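Local coordinates for nickel ABC transporter (Nickel-binding protein) (PDB 3T66) that probably serves as the extracellular solute-binding protein of an ABC transporter, capturing a substrate, possibly nickel, for import across the membrane, at residues Ile15-Asn20 against Lys469-Thr474; Ile41-Val46 against Glu180-Ala185; Leu45-Glu50 against Glu477-Thr482; Val53-Ala56 against Ser62-Ser65; Glu136-Asn141 against Ser389-Ala394. One frame throughout, in Å; residues are numbered along the deposited sequence.

Interaction 1: Ile15-Asn20 against Lys469-Thr474; sequences IHFLFN and KNWVTT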
# COMPACT_ATOMS: atom_id res chain seq x y z
N ILE A 15 -0.56 -23.90 13.60
CA ILE A 15 0.26 -23.01 12.80
C ILE A 15 0.74 -21.92 13.70
O ILE A 15 -0.06 -21.25 14.34
CB ILE A 15 -0.55 -22.36 11.64
CG1 ILE A 15 -0.74 -23.35 10.48
CG2 ILE A 15 0.10 -21.08 11.19
CD1 ILE A 15 0.25 -23.30 9.35
N HIS A 16 2.07 -21.76 13.75
CA HIS A 16 2.67 -20.68 14.48
C HIS A 16 3.21 -19.70 13.49
O HIS A 16 4.12 -20.01 12.71
CB HIS A 16 3.80 -21.16 15.37
CG HIS A 16 4.34 -20.09 16.27
ND1 HIS A 16 5.52 -20.23 16.97
CD2 HIS A 16 3.87 -18.85 16.55
CE1 HIS A 16 5.74 -19.13 17.67
NE2 HIS A 16 4.76 -18.28 17.43
N PHE A 17 2.62 -18.52 13.54
CA PHE A 17 2.91 -17.45 12.61
C PHE A 17 3.49 -16.36 13.46
O PHE A 17 3.01 -16.07 14.57
CB PHE A 17 1.64 -17.02 11.89
CG PHE A 17 1.75 -15.71 11.17
CD1 PHE A 17 2.11 -15.67 9.84
CD2 PHE A 17 1.43 -14.52 11.79
CE1 PHE A 17 2.18 -14.46 9.17
CE2 PHE A 17 1.50 -13.34 11.12
CZ PHE A 17 1.88 -13.31 9.82
N LEU A 18 4.56 -15.81 12.93
CA LEU A 18 5.45 -14.93 13.68
C LEU A 18 5.60 -13.60 12.96
O LEU A 18 6.18 -13.51 11.87
CB LEU A 18 6.81 -15.56 13.92
CG LEU A 18 7.81 -14.69 14.70
CD1 LEU A 18 7.25 -14.03 16.04
CD2 LEU A 18 9.14 -15.45 14.92
N PHE A 19 5.04 -12.59 13.60
CA PHE A 19 4.74 -11.40 12.87
C PHE A 19 5.72 -10.26 13.13
O PHE A 19 6.52 -10.26 14.05
CB PHE A 19 3.28 -10.96 13.08
CG PHE A 19 2.89 -9.80 12.25
CD1 PHE A 19 2.98 -9.85 10.86
CD2 PHE A 19 2.45 -8.63 12.83
CE1 PHE A 19 2.61 -8.74 10.07
CE2 PHE A 19 2.08 -7.51 12.06
CZ PHE A 19 2.17 -7.57 10.69
N ASN A 20 5.61 -9.29 12.26
CA ASN A 20 6.51 -8.18 12.08
C ASN A 20 6.63 -7.23 13.27
O ASN A 20 7.69 -6.68 13.53
CB ASN A 20 5.87 -7.42 10.91
CG ASN A 20 6.85 -6.77 10.07
OD1 ASN A 20 8.03 -6.90 10.30
ND2 ASN A 20 6.38 -6.05 9.06
N LYS A 469 0.46 -25.21 3.95
CA LYS A 469 -0.15 -25.33 2.61
C LYS A 469 -1.01 -24.13 2.36
O LYS A 469 -1.70 -23.71 3.28
CB LYS A 469 -1.03 -26.60 2.49
N ASN A 470 -0.96 -23.56 1.16
CA ASN A 470 -1.87 -22.47 0.80
C ASN A 470 -1.58 -21.16 1.47
O ASN A 470 -2.46 -20.33 1.63
CB ASN A 470 -3.30 -22.80 1.17
CG ASN A 470 -3.77 -24.06 0.56
OD1 ASN A 470 -3.24 -24.49 -0.45
ND2 ASN A 470 -4.78 -24.66 1.15
N TRP A 471 -0.36 -20.94 1.90
CA TRP A 471 -0.10 -19.58 2.29
C TRP A 471 -0.19 -18.71 1.04
O TRP A 471 0.54 -18.99 0.09
CB TRP A 471 1.28 -19.44 2.89
CG TRP A 471 1.58 -18.03 3.05
CD1 TRP A 471 2.25 -17.24 2.17
CD2 TRP A 471 1.16 -17.18 4.14
NE1 TRP A 471 2.30 -15.95 2.67
CE2 TRP A 471 1.65 -15.90 3.88
CE3 TRP A 471 0.43 -17.39 5.31
CZ2 TRP A 471 1.42 -14.84 4.73
CZ3 TRP A 471 0.24 -16.34 6.17
CH2 TRP A 471 0.72 -15.09 5.88
N VAL A 472 -1.04 -17.69 1.01
CA VAL A 472 -0.90 -16.64 -0.04
C VAL A 472 -0.38 -15.39 0.64
O VAL A 472 -0.91 -15.02 1.68
CB VAL A 472 -2.23 -16.32 -0.80
N THR A 473 0.65 -14.76 0.09
CA THR A 473 1.16 -13.45 0.55
C THR A 473 0.39 -12.31 -0.16
O THR A 473 0.55 -12.08 -1.37
CB THR A 473 2.66 -13.23 0.20
OG1 THR A 473 3.37 -14.47 0.27
CG2 THR A 473 3.30 -12.20 1.13
N THR A 474 -0.42 -11.56 0.59
CA THR A 474 -1.33 -10.62 -0.05
C THR A 474 -0.76 -9.23 -0.25
O THR A 474 -0.04 -8.72 0.60
CB THR A 474 -2.57 -10.45 0.76
OG1 THR A 474 -2.25 -9.77 1.98
CG2 THR A 474 -3.19 -11.82 1.02

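Interaction 2: Ile41-Val46 against Glu180-Ala185; sequences ITETLV and EYWDGA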
# COMPACT_ATOMS: atom_id res chain seq x y z
N ILE A 41 -9.41 -12.71 13.19
CA ILE A 41 -10.49 -12.59 14.18
C ILE A 41 -11.68 -11.86 13.54
O ILE A 41 -12.86 -12.13 13.85
CB ILE A 41 -10.02 -11.79 15.42
CG1 ILE A 41 -8.87 -12.52 16.10
CG2 ILE A 41 -11.13 -11.63 16.39
CD1 ILE A 41 -7.86 -11.65 16.71
N THR A 42 -11.33 -10.98 12.62
CA THR A 42 -12.13 -9.83 12.32
C THR A 42 -12.04 -9.56 10.82
O THR A 42 -11.01 -9.88 10.21
CB THR A 42 -11.59 -8.66 13.21
OG1 THR A 42 -12.52 -8.38 14.26
CG2 THR A 42 -11.33 -7.37 12.44
N GLU A 43 -13.11 -9.00 10.25
CA GLU A 43 -13.23 -8.76 8.80
C GLU A 43 -13.98 -7.47 8.46
O GLU A 43 -14.58 -6.85 9.32
CB GLU A 43 -13.99 -9.91 8.17
CG GLU A 43 -13.38 -11.24 8.48
CD GLU A 43 -14.28 -12.40 8.13
OE1 GLU A 43 -15.51 -12.29 8.35
OE2 GLU A 43 -13.77 -13.43 7.63
N THR A 44 -14.02 -7.09 7.20
CA THR A 44 -14.51 -5.75 6.87
C THR A 44 -15.70 -5.91 5.98
O THR A 44 -15.94 -7.02 5.51
CB THR A 44 -13.41 -4.98 6.13
OG1 THR A 44 -12.90 -5.83 5.11
CG2 THR A 44 -12.25 -4.54 7.10
N LEU A 45 -16.45 -4.84 5.72
CA LEU A 45 -17.58 -4.94 4.80
C LEU A 45 -17.15 -5.25 3.37
O LEU A 45 -17.88 -5.83 2.54
CB LEU A 45 -18.40 -3.66 4.81
CG LEU A 45 -18.99 -3.15 6.14
CD1 LEU A 45 -19.74 -1.82 6.02
CD2 LEU A 45 -19.91 -4.16 6.73
N VAL A 46 -15.93 -4.89 3.07
CA VAL A 46 -15.52 -4.86 1.70
C VAL A 46 -14.05 -5.14 1.73
O VAL A 46 -13.45 -4.86 2.73
CB VAL A 46 -15.93 -3.52 1.17
CG1 VAL A 46 -14.85 -2.86 0.49
CG2 VAL A 46 -17.09 -3.70 0.26
N GLU A 180 -18.53 -22.33 12.97
CA GLU A 180 -19.62 -21.86 12.06
C GLU A 180 -19.30 -20.63 11.24
O GLU A 180 -20.17 -19.85 10.90
CB GLU A 180 -20.86 -21.55 12.87
CG GLU A 180 -21.12 -22.51 14.05
CD GLU A 180 -21.67 -23.87 13.61
OE1 GLU A 180 -22.22 -23.95 12.47
OE2 GLU A 180 -21.56 -24.84 14.41
N TYR A 181 -18.01 -20.45 10.94
CA TYR A 181 -17.53 -19.32 10.18
C TYR A 181 -18.33 -19.27 8.89
O TYR A 181 -18.48 -20.30 8.25
CB TYR A 181 -16.06 -19.51 9.86
CG TYR A 181 -15.54 -18.46 8.94
CD1 TYR A 181 -15.73 -17.12 9.22
CD2 TYR A 181 -14.89 -18.81 7.78
CE1 TYR A 181 -15.27 -16.14 8.36
CE2 TYR A 181 -14.42 -17.85 6.91
CZ TYR A 181 -14.61 -16.52 7.21
OH TYR A 181 -14.15 -15.56 6.34
N TRP A 182 -18.80 -18.09 8.49
CA TRP A 182 -19.74 -17.97 7.38
C TRP A 182 -19.22 -18.38 6.01
O TRP A 182 -19.99 -18.65 5.10
CB TRP A 182 -20.24 -16.55 7.29
CG TRP A 182 -19.15 -15.58 6.87
CD1 TRP A 182 -18.26 -14.96 7.69
CD2 TRP A 182 -18.88 -15.11 5.54
NE1 TRP A 182 -17.43 -14.15 6.94
CE2 TRP A 182 -17.80 -14.22 5.63
CE3 TRP A 182 -19.44 -15.36 4.27
CZ2 TRP A 182 -17.25 -13.58 4.50
CZ3 TRP A 182 -18.90 -14.72 3.14
CH2 TRP A 182 -17.83 -13.83 3.27
N ASP A 183 -17.91 -18.40 5.85
CA ASP A 183 -17.36 -18.74 4.53
C ASP A 183 -16.62 -20.07 4.54
O ASP A 183 -15.87 -20.39 3.61
CB ASP A 183 -16.45 -17.62 4.02
CG ASP A 183 -16.48 -17.51 2.52
OD1 ASP A 183 -17.40 -18.08 1.92
OD2 ASP A 183 -15.62 -16.86 1.93
N GLY A 184 -16.82 -20.86 5.58
CA GLY A 184 -16.33 -22.23 5.54
C GLY A 184 -15.15 -22.36 6.47
O GLY A 184 -14.18 -21.63 6.36
N ALA A 185 -15.27 -23.29 7.39
CA ALA A 185 -14.47 -23.36 8.54
C ALA A 185 -13.06 -23.86 8.19
O ALA A 185 -12.90 -24.65 7.31
CB ALA A 185 -15.17 -24.22 9.60

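Interaction 3: Leu45-Glu50 against Glu477-Thr482; sequences LVRVDE and EYYMIT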
# COMPACT_ATOMS: atom_id res chain seq x y z
N LEU A 45 -16.45 -4.84 5.72
CA LEU A 45 -17.58 -4.94 4.80
C LEU A 45 -17.15 -5.25 3.37
O LEU A 45 -17.88 -5.83 2.54
CB LEU A 45 -18.40 -3.66 4.81
CG LEU A 45 -18.99 -3.15 6.14
CD1 LEU A 45 -19.74 -1.82 6.02
CD2 LEU A 45 -19.91 -4.16 6.73
N VAL A 46 -15.93 -4.89 3.07
CA VAL A 46 -15.52 -4.86 1.70
C VAL A 46 -14.05 -5.14 1.73
O VAL A 46 -13.45 -4.86 2.73
CB VAL A 46 -15.93 -3.52 1.17
CG1 VAL A 46 -14.85 -2.86 0.49
CG2 VAL A 46 -17.09 -3.70 0.26
N ARG A 47 -13.51 -5.76 0.69
CA ARG A 47 -12.10 -6.21 0.66
C ARG A 47 -11.50 -5.92 -0.69
O ARG A 47 -12.20 -5.61 -1.61
CB ARG A 47 -11.96 -7.73 0.93
CG ARG A 47 -12.94 -8.66 0.13
CD ARG A 47 -12.68 -10.15 0.36
NE ARG A 47 -11.31 -10.50 -0.03
CZ ARG A 47 -10.36 -11.01 0.77
NH1 ARG A 47 -10.58 -11.29 2.05
NH2 ARG A 47 -9.16 -11.27 0.27
N VAL A 48 -10.19 -6.05 -0.78
CA VAL A 48 -9.44 -6.05 -2.04
C VAL A 48 -9.24 -7.52 -2.54
O VAL A 48 -8.47 -8.30 -1.96
CB VAL A 48 -8.08 -5.40 -1.79
CG1 VAL A 48 -7.21 -5.45 -3.01
CG2 VAL A 48 -8.24 -3.99 -1.29
N ASP A 49 -9.92 -7.89 -3.61
CA ASP A 49 -9.88 -9.23 -4.15
C ASP A 49 -8.46 -9.54 -4.62
O ASP A 49 -7.86 -8.75 -5.30
CB ASP A 49 -10.90 -9.24 -5.29
CG ASP A 49 -10.78 -10.45 -6.20
OD1 ASP A 49 -10.39 -11.57 -5.76
OD2 ASP A 49 -11.14 -10.26 -7.40
N GLU A 50 -7.93 -10.69 -4.22
CA GLU A 50 -6.62 -11.15 -4.70
C GLU A 50 -6.53 -11.39 -6.23
O GLU A 50 -5.47 -11.18 -6.81
CB GLU A 50 -6.16 -12.42 -3.95
N GLU A 477 -1.49 -6.47 2.12
CA GLU A 477 -0.88 -6.81 3.38
C GLU A 477 -1.87 -6.80 4.51
O GLU A 477 -1.49 -6.56 5.65
CB GLU A 477 0.23 -5.81 3.67
CG GLU A 477 1.44 -5.99 2.78
CD GLU A 477 2.63 -5.30 3.36
OE1 GLU A 477 3.26 -5.88 4.26
OE2 GLU A 477 2.92 -4.16 2.95
N TYR A 478 -3.15 -7.02 4.22
CA TYR A 478 -4.14 -7.02 5.26
C TYR A 478 -4.45 -8.43 5.60
O TYR A 478 -4.97 -8.71 6.66
CB TYR A 478 -5.41 -6.35 4.81
CG TYR A 478 -5.25 -4.89 4.50
CD1 TYR A 478 -4.22 -4.15 5.08
CD2 TYR A 478 -6.14 -4.24 3.64
CE1 TYR A 478 -4.07 -2.80 4.78
CE2 TYR A 478 -6.00 -2.88 3.33
CZ TYR A 478 -4.97 -2.17 3.91
OH TYR A 478 -4.83 -0.82 3.62
N TYR A 479 -4.12 -9.35 4.71
CA TYR A 479 -4.60 -10.69 4.87
C TYR A 479 -3.47 -11.65 5.02
O TYR A 479 -2.57 -11.72 4.18
CB TYR A 479 -5.50 -11.06 3.71
CG TYR A 479 -6.48 -9.99 3.46
CD1 TYR A 479 -7.44 -9.68 4.39
CD2 TYR A 479 -6.43 -9.24 2.31
CE1 TYR A 479 -8.34 -8.67 4.17
CE2 TYR A 479 -7.34 -8.22 2.09
CZ TYR A 479 -8.28 -7.95 3.03
OH TYR A 479 -9.17 -6.93 2.84
N MET A 480 -3.51 -12.40 6.12
CA MET A 480 -2.46 -13.33 6.43
C MET A 480 -3.09 -14.57 6.98
O MET A 480 -3.06 -15.59 6.31
CB MET A 480 -1.51 -12.70 7.41
CG MET A 480 -1.21 -11.28 6.97
SD MET A 480 0.21 -10.69 7.80
CE MET A 480 0.31 -8.99 7.18
N ILE A 481 -3.70 -14.53 8.15
CA ILE A 481 -4.27 -15.78 8.64
C ILE A 481 -5.68 -15.84 8.09
O ILE A 481 -6.39 -14.84 8.18
CB ILE A 481 -4.19 -15.91 10.21
CG1 ILE A 481 -2.75 -15.92 10.76
CG2 ILE A 481 -4.92 -17.16 10.69
CD1 ILE A 481 -1.82 -16.89 10.07
N THR A 482 -6.07 -16.96 7.48
CA THR A 482 -7.36 -17.13 6.75
C THR A 482 -7.80 -18.58 6.72
O THR A 482 -7.00 -19.47 6.88
CB THR A 482 -7.26 -16.70 5.24
OG1 THR A 482 -6.64 -17.73 4.46
CG2 THR A 482 -6.46 -15.45 5.06

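Interaction 4: Val53-Ala56 against Ser62-Ser65; sequences VTIA and SWDS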
# COMPACT_ATOMS: atom_id res chain seq x y z
N VAL A 53 -7.51 -7.52 -8.00
CA VAL A 53 -7.06 -6.35 -7.28
C VAL A 53 -8.11 -5.21 -7.24
O VAL A 53 -7.77 -4.04 -7.11
CB VAL A 53 -5.72 -5.85 -7.82
CG1 VAL A 53 -5.02 -5.05 -6.78
CG2 VAL A 53 -4.82 -7.00 -8.18
N THR A 54 -9.39 -5.53 -7.33
CA THR A 54 -10.39 -4.47 -7.13
C THR A 54 -11.17 -4.63 -5.83
O THR A 54 -11.11 -5.66 -5.18
CB THR A 54 -11.41 -4.34 -8.31
OG1 THR A 54 -12.51 -5.23 -8.12
CG2 THR A 54 -10.77 -4.67 -9.62
N ILE A 55 -11.89 -3.57 -5.48
CA ILE A 55 -12.84 -3.51 -4.37
C ILE A 55 -14.02 -4.47 -4.56
O ILE A 55 -14.84 -4.31 -5.47
CB ILE A 55 -13.31 -2.07 -4.24
CG1 ILE A 55 -12.08 -1.18 -3.92
CG2 ILE A 55 -14.34 -1.96 -3.14
CD1 ILE A 55 -11.84 0.11 -4.81
N ALA A 56 -14.08 -5.49 -3.69
CA ALA A 56 -15.03 -6.59 -3.76
C ALA A 56 -15.86 -6.73 -2.48
O ALA A 56 -15.37 -6.44 -1.38
CB ALA A 56 -14.33 -7.86 -4.01
N SER A 62 -23.18 -6.11 -1.58
CA SER A 62 -23.28 -5.07 -2.64
C SER A 62 -23.54 -3.67 -2.10
O SER A 62 -23.86 -3.48 -0.93
CB SER A 62 -24.42 -5.40 -3.60
OG SER A 62 -25.65 -5.23 -2.92
N TRP A 63 -23.44 -2.68 -2.98
CA TRP A 63 -23.68 -1.31 -2.57
C TRP A 63 -24.23 -0.50 -3.73
O TRP A 63 -24.18 -0.99 -4.84
CB TRP A 63 -22.39 -0.70 -2.03
CG TRP A 63 -21.14 -0.93 -2.84
CD1 TRP A 63 -20.59 -0.07 -3.72
CD2 TRP A 63 -20.26 -2.06 -2.78
NE1 TRP A 63 -19.43 -0.58 -4.24
CE2 TRP A 63 -19.20 -1.80 -3.69
CE3 TRP A 63 -20.26 -3.25 -2.06
CZ2 TRP A 63 -18.14 -2.69 -3.89
CZ3 TRP A 63 -19.20 -4.17 -2.27
CH2 TRP A 63 -18.15 -3.87 -3.19
N ASP A 64 -24.78 0.70 -3.51
CA ASP A 64 -25.07 1.62 -4.66
C ASP A 64 -25.05 3.07 -4.22
O ASP A 64 -25.26 3.38 -3.04
CB ASP A 64 -26.42 1.29 -5.38
N SER A 65 -24.80 3.97 -5.16
CA SER A 65 -24.98 5.39 -4.93
C SER A 65 -25.23 6.06 -6.26
O SER A 65 -24.36 6.06 -7.12
CB SER A 65 -23.76 6.01 -4.29
OG SER A 65 -24.10 7.24 -3.66

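Interaction 5: Glu136-Asn141 against Ser389-Ala394; sequences ELVNPN and SPRGDA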
# COMPACT_ATOMS: atom_id res chain seq x y z
N GLU A 136 -13.09 3.15 1.58
CA GLU A 136 -12.68 3.40 2.95
C GLU A 136 -13.07 2.27 3.85
O GLU A 136 -12.44 2.09 4.89
CB GLU A 136 -13.29 4.66 3.54
CG GLU A 136 -12.79 5.97 2.93
CD GLU A 136 -11.34 6.32 3.23
OE1 GLU A 136 -10.69 5.70 4.14
OE2 GLU A 136 -10.86 7.25 2.54
N LEU A 137 -14.09 1.49 3.46
CA LEU A 137 -14.55 0.42 4.33
C LEU A 137 -13.64 -0.81 4.31
O LEU A 137 -13.78 -1.73 5.10
CB LEU A 137 -16.00 0.09 4.03
CG LEU A 137 -16.93 1.30 4.21
CD1 LEU A 137 -18.38 0.99 3.84
CD2 LEU A 137 -16.84 1.84 5.63
N VAL A 138 -12.67 -0.79 3.41
CA VAL A 138 -11.67 -1.83 3.36
C VAL A 138 -10.71 -1.76 4.57
O VAL A 138 -10.14 -2.77 4.96
CB VAL A 138 -10.85 -1.69 2.08
CG1 VAL A 138 -9.73 -2.76 1.98
CG2 VAL A 138 -11.72 -1.70 0.85
N ASN A 139 -10.55 -0.58 5.15
CA ASN A 139 -9.58 -0.34 6.19
C ASN A 139 -9.84 -1.30 7.30
O ASN A 139 -10.94 -1.31 7.86
CB ASN A 139 -9.76 1.05 6.75
CG ASN A 139 -8.46 1.67 7.22
OD1 ASN A 139 -7.71 1.10 8.00
ND2 ASN A 139 -8.22 2.89 6.76
N PRO A 140 -8.84 -2.10 7.64
CA PRO A 140 -8.94 -3.02 8.70
C PRO A 140 -9.47 -2.40 9.96
O PRO A 140 -10.01 -3.10 10.80
CB PRO A 140 -7.53 -3.46 8.86
CG PRO A 140 -7.13 -3.62 7.45
CD PRO A 140 -7.65 -2.36 6.82
N ASN A 141 -9.34 -1.09 10.08
CA ASN A 141 -9.88 -0.30 11.19
C ASN A 141 -11.32 -0.38 11.40
O ASN A 141 -11.79 -0.00 12.46
CB ASN A 141 -9.77 1.15 10.83
CG ASN A 141 -8.45 1.63 11.05
OD1 ASN A 141 -7.64 0.91 11.68
ND2 ASN A 141 -8.14 2.82 10.53
N SER A 389 -2.12 3.38 -4.12
CA SER A 389 -3.43 2.78 -4.28
C SER A 389 -3.74 1.94 -3.04
O SER A 389 -3.79 0.69 -3.09
CB SER A 389 -3.45 1.96 -5.53
OG SER A 389 -2.37 1.06 -5.51
N PRO A 390 -3.99 2.63 -1.92
CA PRO A 390 -3.90 2.01 -0.59
C PRO A 390 -4.92 0.89 -0.42
O PRO A 390 -4.61 -0.16 0.21
CB PRO A 390 -4.22 3.17 0.37
CG PRO A 390 -4.43 4.41 -0.52
CD PRO A 390 -4.76 3.88 -1.88
N ARG A 391 -6.13 1.09 -0.95
CA ARG A 391 -7.04 -0.03 -0.96
C ARG A 391 -7.79 -0.13 -2.23
O ARG A 391 -9.01 -0.13 -2.25
CB ARG A 391 -7.90 -0.13 0.28
CG ARG A 391 -8.53 1.09 0.70
CD ARG A 391 -8.24 1.39 2.14
NE ARG A 391 -8.57 2.80 2.25
CZ ARG A 391 -7.84 3.74 2.82
NH1 ARG A 391 -8.29 4.98 2.79
NH2 ARG A 391 -6.71 3.44 3.44
N GLY A 392 -7.02 -0.20 -3.31
CA GLY A 392 -7.56 -0.33 -4.65
C GLY A 392 -8.06 0.91 -5.33
O GLY A 392 -8.59 0.80 -6.41
N ASP A 393 -7.89 2.07 -4.70
CA ASP A 393 -8.36 3.33 -5.28
C ASP A 393 -7.17 4.31 -5.36
O ASP A 393 -6.33 4.35 -4.44
CB ASP A 393 -9.52 3.93 -4.48
CG ASP A 393 -10.26 5.05 -5.24
OD1 ASP A 393 -11.21 4.73 -6.02
OD2 ASP A 393 -9.91 6.25 -5.09
N ALA A 394 -7.09 5.08 -6.44
CA ALA A 394 -5.97 5.94 -6.61
C ALA A 394 -6.36 7.36 -6.54
O ALA A 394 -5.51 8.22 -6.72
CB ALA A 394 -5.31 5.68 -7.90

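Interaction 1: Ile15-Asn20 against Lys469-Thr474
Phe-17 and Trp-471 approach each other with their side chains crossing at about a right angle, yet their ring planes end up only 23° apart. The rings are slid so far past one another that their centroids stand 5.8 Å apart, so they barely overlap. What touches is a pair of ring carbons, CE1 of Phe-17 at 3.7 Å from CH2 of Trp-471, with CZ3 of the indole just behind. Both rings are carried forward by the same torsion: in Trp-471, CG lies opposite the backbone N (chi1 170°), which extends the indole from its loop toward the strand. Its rotation is further fixed by a bent in-plane bond, NE1 of Trp-471 donating to OG1 of Thr-473 at 3.0 Å. That hydroxyl also bonds Glu-234. Replacing Trp-471 with alanine would probably leave a gap beside CE1 of Phe-17 and cost the Thr-473 hydroxyl its indole donor. Met-480 and Ile-213 touch both rings. Strand 14-19 runs parallel to strands 190-195 and 213-215, and the contact is part of the hydrophobic core where a loop near the C-terminus packs onto that early strand, as in family 5 solute-binding proteins, whose N- and C-terminal segments share a domain.

Interaction 2: Ile41-Val46 against Glu180-Ala185
Glu-43 reaches with its carboxylate into a type I beta turn, Tyr-181 to Gly-184, and takes a hydrogen bond from the side chain of each of the turn's first two residues. The turn sits in the loop between strands 172-177 and 190-195 of this solute-binding protein, close to Asp-179, a residue seen to bind calcium. From CB, which points at the turn, the chain leaves with CG opposite the carbonyl carbon (chi1 -55°) and runs on extended. CB and CG thus act as a spacer, and the first atom to come near the turn is CD, 3.6 Å from OH of Tyr-181. There the group forks. OE1 accepts the indole N-H of Trp-182, its NE1 lying 3.0 Å from OE1 in a nearly straight bond of 166°; the approach is from the syn side and almost in the ring plane, although carboxylate and indole planes stand 76° apart. Thr-159 gives OE1 a second bond through its hydroxyl. OE2 uses its syn lone pair for the OH of Tyr-181, whose side chain comes from the opposite direction, so that OE2 lies at the edge of the phenol ring, near its plane. Three donors around one buried carboxylate would probably favour its ionised form. An alanine in place of Glu-43 would probably leave the Tyr-181 hydroxyl and the Trp-182 N-H without their acceptor and set both rings freer to turn. Trp-182 also meets the ring of Trp-58. The turn itself is closed by N of Gly-184 donating to O of Tyr-181 at 3.2 Å.

Interaction 3: Leu45-Glu50 against Glu477-Thr482
Arg-47 lays its guanidinium flat over one face of the Tyr-479 ring, a cation-pi stack with the two planes 27° apart. CZ of Arg-47 sits 4.4 Å from the ring centroid and just 13° off the ring normal, so the charge lies almost over the centre. The two ends of the group fall on different flanks: NH1 of Arg-47 comes 4.0 Å from CE1 of Tyr-479, whereas NH2 lies above CD2 and CE2. A bend at chi3 (-59°) folds the guanidinium back over the ring, while the phenol end reaches down to the root of the arginine, with OH of Tyr-479 at 3.5 Å from CB of Arg-47. Backbone N of Val-48 lies 3.9 Å from the same OH of Tyr-479. Arg-47 and Val-48 belong to strand 46-48, which pairs antiparallel with strand 55-57 in a two-stranded hairpin, and Tyr-479 comes from the C-terminal loop that follows strand 451-464. Behind the tyrosine, on the face turned away from the arginine, CB of Tyr-478 lies 3.6 Å above the ring plane over its centre. Val-37 touches Tyr-479 as well, and the tyrosine's backbone O receives the hydroxyl of Thr-474. Arg-47 makes a further cation-pi contact with Trp-58.

Interaction 4: Val53-Ala56 against Ser62-Ser65
Trp-63 makes a partly exposed, apolar contact with Ile-55 and Ala-56, joining two small antiparallel beta sheets that follow one another in the chain. Ile-55 and Ala-56 lie on strand 55-57, which pairs with strand 46-48 in a hairpin. Trp-63 is on strand 60-64, an outermost strand of the four-stranded sheet that continues through strand 70-75. Only a few residues separate the two segments, but they are not hydrogen-bonded to each other; the indole spans the distance. Its CG stands between the backbone N and the carbonyl carbon (chi1 46°), from where the six-membered ring points at the hairpin strand. The leading atom, CH2 of Trp-63, comes 3.7 Å from the carbonyl carbon C of Ala-56, which lies at the ring edge and near its plane. The methyl of Ala-56 is turned away, so it is backbone that meets the indole there. Ile-55 contributes a single branch: CG2 approaches CZ2 of Trp-63 at 3.9 Å, the side chains crossing at about a right angle. Its other branch runs off toward the backbone of Arg-391 and Gly-392. Val-46 of the partner strand packs on both Ile-55 and Trp-63, and Ile-73 and Ile-134 also touch the indole. The backbone oxygen of Ile-55 adds to this packing as well, with O of Ile-55 at 4.0 Å from CH2 of Trp-63.

Interaction 5: Glu136-Asn141 against Ser389-Ala394
The guanidinium of Arg-391 has the amide of Asn-139 on one face, ND2 of Asn-139 lying 3.7 Å from NH2 of Arg-391 and displaced toward the rim of the group. The amide and guanidinium planes are 32° apart, so this is a loose, tilted overlay. Glu-136 comes in obliquely, its carboxylate turned 51° from the guanidinium, and forms a salt bridge through OE1 of Glu-136, 2.8 Å from NH1 of Arg-391. The other oxygen is farther off, OE2 of Glu-136 being 3.4 Å from NH1 of Arg-391, and the pair lacks the flat two-point match of a coplanar bridge. A bend at chi2 (-127°) takes the arginine chain past Val-138. The two side chains slide by each other in opposite directions, with CG1 of Val-138 at 3.6 Å from CB of Arg-391. A weak hydrogen bond from NE of Arg-391 to the backbone O of Ser-135 adds a further hold. In the fold, this joins the loop after strand 121-126 to the one between strand 381-387 and helix 395-402. One arginine thus serves two chemistries: its aliphatic part packs on a buried valine, while its partly exposed charge is probably offset at least in part by the carboxylate of Glu-136.

Interactions 1, 2 and 3 are buried, interaction 5 is partly so, and interaction 4 lies at the surface. Interactions 1 and 3 draw on the same C-terminal loop region and meet around Met-480, which touches Phe-17 and Phe-19. Interactions 3 and 4 share the small hairpin, where O of Arg-47 probably accepts a backbone hydrogen bond from N of Ala-56. Val-46 packs on Ile-55 and Val-138, bringing interactions 2 to 5 together. The chemistry changes with place: apolar ring-on-ring packing in interaction 1, an indole against backbone and an isoleucine methyl in interaction 4, a buried carboxylate taking neutral donors in interaction 2, an arginine over an aromatic face in interaction 3, and an ion pair in the less enclosed interaction 5.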